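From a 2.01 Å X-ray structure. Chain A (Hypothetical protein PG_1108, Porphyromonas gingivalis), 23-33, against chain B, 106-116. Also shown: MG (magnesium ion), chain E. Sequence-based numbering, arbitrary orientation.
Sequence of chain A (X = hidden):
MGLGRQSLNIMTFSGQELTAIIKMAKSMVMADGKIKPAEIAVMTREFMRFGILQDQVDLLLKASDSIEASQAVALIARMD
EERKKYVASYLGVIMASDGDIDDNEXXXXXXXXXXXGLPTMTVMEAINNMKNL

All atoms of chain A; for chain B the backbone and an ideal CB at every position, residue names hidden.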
ATOM      1  N   LYS A  23       8.421   0.327 -11.244  1.00 17.27           N
ATOM      2  CA  LYS A  23       8.480   0.734  -9.822  1.00 17.48           C
ATOM      3  C   LYS A  23       8.055   2.220  -9.625  1.00 17.00           C
ATOM      4  O   LYS A  23       7.363   2.575  -8.655  1.00 17.51           O
ATOM      5  CB  LYS A  23       9.912   0.486  -9.290  1.00 17.79           C
ATOM      6  CG  LYS A  23      10.207   0.754  -7.795  1.00 16.21           C
ATOM      7  CD  LYS A  23       9.358  -0.160  -6.890  1.00 17.97           C
ATOM      8  CE  LYS A  23       9.920  -0.354  -5.474  1.00 19.01           C
ATOM      9  NZ  LYS A  23       9.681  -1.764  -4.916  1.00 20.22           N
ATOM     10  N   MET A  24       8.433   3.075 -10.562  1.00 16.54           N
ATOM     11  CA  MET A  24       7.994   4.476 -10.509  1.00 17.38           C
ATOM     12  C   MET A  24       6.481   4.599 -10.704  1.00 16.71           C
ATOM     13  O   MET A  24       5.819   5.347  -9.995  1.00 16.97           O
ATOM     14  CB  MET A  24       8.801   5.360 -11.482  1.00 16.95           C
ATOM     15  CG  MET A  24      10.324   5.488 -11.085  1.00 17.82           C
ATOM     16  SD  MET A  24      10.598   6.343  -9.497  1.00 12.34           S
ATOM     17  CE  MET A  24      10.572   4.933  -8.359  1.00 16.00           C
ATOM     18  N   ALA A  25       5.948   3.797 -11.614  1.00 17.91           N
ATOM     19  CA  ALA A  25       4.528   3.759 -11.946  1.00 17.59           C
ATOM     20  C   ALA A  25       3.688   3.232 -10.802  1.00 17.69           C
ATOM     21  O   ALA A  25       2.637   3.806 -10.485  1.00 18.86           O
ATOM     22  CB  ALA A  25       4.310   2.916 -13.205  1.00 17.44           C
ATOM     23  N   LYS A  26       4.131   2.134 -10.195  1.00 18.09           N
ATOM     24  CA  LYS A  26       3.552   1.659  -8.935  1.00 18.01           C
ATOM     25  C   LYS A  26       3.537   2.713  -7.795  1.00 18.80           C
ATOM     26  O   LYS A  26       2.527   2.904  -7.099  1.00 19.18           O
ATOM     27  CB  LYS A  26       4.275   0.411  -8.491  1.00 18.59           C
ATOM     28  CG  LYS A  26       3.734  -0.895  -9.125  1.00 19.34           C
ATOM     29  CD  LYS A  26       4.594  -2.077  -8.663  1.00 22.96           C
ATOM     30  CE  LYS A  26       4.118  -3.349  -9.266  1.00 24.43           C
ATOM     31  NZ  LYS A  26       4.660  -4.599  -8.598  1.00 25.75           N
ATOM     32  N   SER A  27       4.667   3.354  -7.575  1.00 18.14           N
ATOM     33  CA  SER A  27       4.797   4.306  -6.492  1.00 18.91           C
ATOM     34  C   SER A  27       3.825   5.452  -6.717  1.00 18.64           C
ATOM     35  O   SER A  27       3.149   5.885  -5.788  1.00 19.78           O
ATOM     36  CB  SER A  27       6.237   4.827  -6.397  1.00 18.81           C
ATOM     37  OG  SER A  27       7.180   3.759  -6.357  1.00 20.39           O
ATOM     38  N   MET A  28       3.766   5.958  -7.951  1.00 18.36           N
ATOM     39  CA  MET A  28       2.865   7.078  -8.288  1.00 17.93           C
ATOM     40  C   MET A  28       1.394   6.727  -8.021  1.00 19.29           C
ATOM     41  O   MET A  28       0.718   7.494  -7.320  1.00 18.88           O
ATOM     42  CB  MET A  28       3.103   7.569  -9.721  1.00 18.06           C
ATOM     43  CG  MET A  28       2.248   8.759 -10.222  1.00 17.69           C
ATOM     44  SD  MET A  28       2.547   9.253 -11.935  1.00 13.29           S
ATOM     45  CE  MET A  28       1.883   7.804 -12.770  1.00 16.09           C
ATOM     46  N   VAL A  29       0.936   5.563  -8.518  1.00 20.35           N
ATOM     47  CA  VAL A  29      -0.473   5.133  -8.373  1.00 22.56           C
ATOM     48  C   VAL A  29      -0.860   4.687  -6.951  1.00 23.38           C
ATOM     49  O   VAL A  29      -2.032   4.760  -6.587  1.00 24.56           O
ATOM     50  CB  VAL A  29      -0.951   3.993  -9.421  1.00 22.37           C
ATOM     51  CG1 VAL A  29      -0.834   4.456 -10.862  1.00 22.07           C
ATOM     52  CG2 VAL A  29      -0.218   2.701  -9.251  1.00 23.44           C
ATOM     53  N   MET A  30       0.091   4.198  -6.160  1.00 24.64           N
ATOM     54  CA  MET A  30      -0.206   3.871  -4.752  1.00 27.04           C
ATOM     55  C   MET A  30      -0.224   5.110  -3.871  1.00 25.78           C
ATOM     56  O   MET A  30      -0.701   5.046  -2.737  1.00 26.89           O
ATOM     57  CB  MET A  30       0.798   2.885  -4.157  1.00 26.89           C
ATOM     58  CG  MET A  30       1.028   1.632  -4.998  1.00 30.57           C
ATOM     59  SD  MET A  30       1.800   0.242  -4.132  1.00 32.95           S
ATOM     60  CE  MET A  30       0.284  -0.230  -3.265  1.00 32.83           C
ATOM     61  N   ALA A  31       0.282   6.241  -4.356  1.00 25.00           N
ATOM     62  CA  ALA A  31       0.508   7.369  -3.441  1.00 24.73           C
ATOM     63  C   ALA A  31      -0.722   7.760  -2.628  1.00 25.32           C
ATOM     64  O   ALA A  31      -0.632   7.987  -1.431  1.00 25.57           O
ATOM     65  CB  ALA A  31       1.093   8.581  -4.153  1.00 25.33           C
ATOM     66  N   ASP A  32      -1.879   7.816  -3.271  1.00 25.69           N
ATOM     67  CA  ASP A  32      -3.089   8.212  -2.559  1.00 26.17           C
ATOM     68  C   ASP A  32      -3.795   7.077  -1.804  1.00 26.24           C
ATOM     69  O   ASP A  32      -4.861   7.279  -1.242  1.00 26.22           O
ATOM     70  CB  ASP A  32      -4.021   8.969  -3.498  1.00 25.69           C
ATOM     71  CG  ASP A  32      -4.795   8.067  -4.416  1.00 26.27           C
ATOM     72  OD1 ASP A  32      -4.409   6.891  -4.654  1.00 26.62           O
ATOM     73  OD2 ASP A  32      -5.821   8.557  -4.917  1.00 29.10           O
ATOM     74  N   GLY A  33      -3.185   5.888  -1.812  1.00 26.58           N
ATOM     75  CA  GLY A  33      -3.601   4.768  -0.971  1.00 26.52           C
ATOM     76  C   GLY A  33      -4.853   4.061  -1.454  1.00 27.52           C
ATOM     77  O   GLY A  33      -5.436   3.224  -0.737  1.00 27.40           O
TER
ATOM     78  N   UNK B 106      -1.154  14.643   1.913  1.00 23.70           N
ATOM     79  CA  UNK B 106      -0.748  13.300   2.340  1.00 22.95           C
ATOM     80  C   UNK B 106      -0.227  12.433   1.193  1.00 22.08           C
ATOM     81  O   UNK B 106       0.765  11.729   1.380  1.00 21.43           O
ATOM     82  CB  UNK B 106      -1.929  12.595   3.010  1.00 22.95           C
ATOM     83  N   UNK B 107      -0.901  12.445   0.040  1.00 21.60           N
ATOM     84  CA  UNK B 107      -0.420  11.685  -1.121  1.00 19.98           C
ATOM     85  C   UNK B 107       0.967  12.156  -1.595  1.00 20.41           C
ATOM     86  O   UNK B 107       1.796  11.324  -1.954  1.00 17.92           O
ATOM     87  CB  UNK B 107      -1.424  11.804  -2.269  1.00 19.98           C
ATOM     88  N   UNK B 108       1.213  13.485  -1.555  1.00 19.45           N
ATOM     89  CA  UNK B 108       2.504  14.061  -1.950  1.00 21.21           C
ATOM     90  C   UNK B 108       3.616  13.677  -0.970  1.00 19.91           C
ATOM     91  O   UNK B 108       4.725  13.277  -1.392  1.00 19.98           O
ATOM     92  CB  UNK B 108       2.396  15.584  -2.042  1.00 21.21           C
ATOM     93  N   UNK B 109       3.344  13.871   0.328  1.00 20.36           N
ATOM     94  CA  UNK B 109       4.269  13.429   1.409  1.00 19.60           C
ATOM     95  C   UNK B 109       4.583  11.931   1.244  1.00 19.67           C
ATOM     96  O   UNK B 109       5.730  11.506   1.333  1.00 19.76           O
ATOM     97  CB  UNK B 109       3.661  13.691   2.788  1.00 19.60           C
ATOM     98  N   UNK B 110       3.568  11.116   1.033  1.00 19.49           N
ATOM     99  CA  UNK B 110       3.873   9.675   0.881  1.00 20.27           C
ATOM    100  C   UNK B 110       4.693   9.286  -0.358  1.00 18.91           C
ATOM    101  O   UNK B 110       5.590   8.415  -0.281  1.00 18.38           O
ATOM    102  CB  UNK B 110       2.557   8.896   0.844  1.00 20.27           C
ATOM    103  N   UNK B 111       4.431   9.940  -1.495  1.00 18.72           N
ATOM    104  CA  UNK B 111       5.222   9.656  -2.685  1.00 18.10           C
ATOM    105  C   UNK B 111       6.678  10.035  -2.487  1.00 17.28           C
ATOM    106  O   UNK B 111       7.538   9.260  -2.813  1.00 16.88           O
ATOM    107  CB  UNK B 111       4.649  10.397  -3.894  1.00 18.10           C
ATOM    108  N   UNK B 112       6.953  11.232  -1.946  1.00 18.17           N
ATOM    109  CA  UNK B 112       8.320  11.642  -1.782  1.00 17.57           C
ATOM    110  C   UNK B 112       9.021  10.734  -0.755  1.00 17.96           C
ATOM    111  O   UNK B 112      10.183  10.347  -0.968  1.00 18.55           O
ATOM    112  CB  UNK B 112       8.385  13.110  -1.355  1.00 17.57           C
ATOM    113  N   UNK B 113       8.309  10.365   0.322  1.00 18.58           N
ATOM    114  CA  UNK B 113       8.804   9.433   1.353  1.00 17.82           C
ATOM    115  C   UNK B 113       9.141   8.066   0.716  1.00 17.64           C
ATOM    116  O   UNK B 113      10.210   7.515   0.961  1.00 17.92           O
ATOM    117  CB  UNK B 113       7.765   9.261   2.463  1.00 17.82           C
ATOM    118  N   UNK B 114       8.256   7.548  -0.132  1.00 17.14           N
ATOM    119  CA  UNK B 114       8.531   6.272  -0.837  1.00 16.77           C
ATOM    120  C   UNK B 114       9.811   6.386  -1.710  1.00 17.10           C
ATOM    121  O   UNK B 114      10.682   5.512  -1.678  1.00 17.06           O
ATOM    122  CB  UNK B 114       7.335   5.883  -1.709  1.00 16.77           C
ATOM    123  N   UNK B 115       9.926   7.465  -2.479  1.00 16.89           N
ATOM    124  CA  UNK B 115      11.059   7.608  -3.393  1.00 18.65           C
ATOM    125  C   UNK B 115      12.406   7.793  -2.681  1.00 18.39           C
ATOM    126  O   UNK B 115      13.450   7.376  -3.198  1.00 18.76           O
ATOM    127  CB  UNK B 115      10.812   8.797  -4.323  1.00 18.65           C
ATOM    128  N   UNK B 116      12.370   8.423  -1.508  1.00 18.81           N
ATOM    129  CA  UNK B 116      13.557   8.681  -0.716  1.00 19.89           C
ATOM    130  C   UNK B 116      13.851   7.500   0.249  1.00 20.58           C
ATOM    131  O   UNK B 116      14.783   7.552   0.996  1.00 19.93           O
ATOM    132  CB  UNK B 116      13.384   9.985   0.065  1.00 19.89           C
TER
HETATM  133 MG    MG E1001      -4.343   5.356  -6.081  1.00 47.07          MG

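The helix of chain A, residues 23-30, and that of chain B, 106-115, run nearly antiparallel at 153°, their axes approaching to 9.4 Å, so rising numbers in chain B lead back along chain A from its C-terminal turn toward Met A24.

At position 106 the ideal CB points sideways and meets nothing of chain A within 5.5 Å; chain A sets no preference, and the residue is Leu B106.

Position 107 is where the two backbones come closest; its CB points sideways. Its CA lies 4.6 Å from Asp A32 CA, and its ideal CB sits 4.0 Å from both Asp A32 CA and Ala A31 O. Backbone this close favours a small residue, glycine, alanine or serine. It is Ala B107, and Ala A31 CB rests against its backbone O at 3.6 Å.

Positions 108 and 109 are helical and free of chain A, the CB of 108 pointing away; they are Leu B108 and Trp B109.

The CB at 110 points toward chain A, with Ala A31 O 4.0 Å away. This carbonyl offers an acceptor at short range, suiting serine or threonine, though alanine would also fit. The residue is Thr B110, and its OG1 donates a weak hydrogen bond to Ala A31 O at 3.3 Å.

At 111 the CB points sideways, 4.0 Å from Ala A31 CB and 5.1 Å from Ser A27 O. A medium-sized apolar chain, leucine, isoleucine or methionine, could cover the gap between these residues. Leu B111, with chi1 t and chi2 p, brings CD1 to 3.8 Å from Ser A27 CB.

Positions 112, 113 and 116 are out of reach of chain A, which says nothing of their identity: Ile B112, Ser B113 and Cys B116.

The CB at 114 points toward chain A, 4.9 Å from Ser A27 CB. There is room for a short or branched residue, polar or apolar: serine, threonine or valine. In Thr B114, CG2 lies 4.0 Å from Ser A27 OG, whose proton goes to Lys A23 O, while OG1 donates to Thr B110 O at 2.8 Å. One water donates to both Thr B114 OG1 (3.1 Å) and Ser A27 O (2.9 Å), bridging the helices.

At 115 the CB points sideways with no chain A atom within 5.5 Å, but the Met A24 methyl CE offers an apolar surface to a longer chain such as leucine or methionine. Leu B115 reaches it, CD2 lying 3.6 Å from Met A24 CE and 3.9 Å from Ser A27 CB.

Chain B (106-116) LALWTLISTLC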
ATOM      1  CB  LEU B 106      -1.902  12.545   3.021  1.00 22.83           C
ATOM      2  CG  LEU B 106      -1.589  11.113   3.488  1.00 22.62           C
ATOM      3  CD1 LEU B 106      -0.451  11.143   4.580  1.00 23.30           C
ATOM      4  CD2 LEU B 106      -2.878  10.395   4.013  1.00 23.16           C
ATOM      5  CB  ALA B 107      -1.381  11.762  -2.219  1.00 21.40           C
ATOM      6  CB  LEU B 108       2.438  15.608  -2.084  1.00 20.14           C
ATOM      7  CG  LEU B 108       1.614  16.115  -3.298  1.00 22.45           C
ATOM      8  CD1 LEU B 108       1.480  17.644  -3.216  1.00 19.44           C
ATOM      9  CD2 LEU B 108       2.201  15.677  -4.665  1.00 18.99           C
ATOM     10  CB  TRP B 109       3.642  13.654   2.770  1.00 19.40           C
ATOM     11  CG  TRP B 109       4.524  13.309   3.974  1.00 19.55           C
ATOM     12  CD1 TRP B 109       5.898  13.374   4.047  1.00 18.48           C
ATOM     13  CD2 TRP B 109       4.069  12.951   5.279  1.00 19.76           C
ATOM     14  NE1 TRP B 109       6.322  13.045   5.327  1.00 19.86           N
ATOM     15  CE2 TRP B 109       5.217  12.771   6.095  1.00 20.20           C
ATOM     16  CE3 TRP B 109       2.796  12.751   5.842  1.00 19.23           C
ATOM     17  CZ2 TRP B 109       5.134  12.394   7.442  1.00 17.92           C
ATOM     18  CZ3 TRP B 109       2.711  12.382   7.181  1.00 19.77           C
ATOM     19  CH2 TRP B 109       3.879  12.226   7.976  1.00 19.32           C
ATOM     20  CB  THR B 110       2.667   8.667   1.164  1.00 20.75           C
ATOM     21  OG1 THR B 110       2.370   7.851   0.030  1.00 24.11           O
ATOM     22  CG2 THR B 110       1.487   9.273   1.741  1.00 18.49           C
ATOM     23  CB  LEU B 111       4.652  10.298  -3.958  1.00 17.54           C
ATOM     24  CG  LEU B 111       5.388  10.008  -5.268  1.00 19.02           C
ATOM     25  CD1 LEU B 111       5.358   8.500  -5.716  1.00 17.76           C
ATOM     26  CD2 LEU B 111       4.807  10.889  -6.375  1.00 18.58           C
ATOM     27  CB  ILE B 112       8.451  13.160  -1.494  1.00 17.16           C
ATOM     28  CG1 ILE B 112       9.859  13.617  -1.833  1.00 16.59           C
ATOM     29  CG2 ILE B 112       7.978  13.503  -0.077  1.00 17.10           C
ATOM     30  CD1 ILE B 112      10.025  15.167  -1.822  1.00 18.01           C
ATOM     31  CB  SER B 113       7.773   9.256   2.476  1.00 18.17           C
ATOM     32  OG  SER B 113       7.662  10.435   3.307  1.00 19.04           O
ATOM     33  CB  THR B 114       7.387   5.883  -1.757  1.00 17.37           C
ATOM     34  OG1 THR B 114       6.178   5.780  -1.001  1.00 18.47           O
ATOM     35  CG2 THR B 114       7.683   4.539  -2.495  1.00 16.71           C
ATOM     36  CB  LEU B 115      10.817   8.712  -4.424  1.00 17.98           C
ATOM     37  CG  LEU B 115       9.570   8.608  -5.322  1.00 21.47           C
ATOM     38  CD1 LEU B 115       9.568   9.679  -6.453  1.00 21.31           C
ATOM     39  CD2 LEU B 115       9.343   7.217  -5.927  1.00 18.35           C
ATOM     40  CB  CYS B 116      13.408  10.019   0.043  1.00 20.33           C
ATOM     41  SG  CYS B 116      13.562  11.374  -1.084  1.00 19.29           S
TER
HETATM   42  O   HOH W   1       3.824   5.829  -3.012  1.00 33.33           O
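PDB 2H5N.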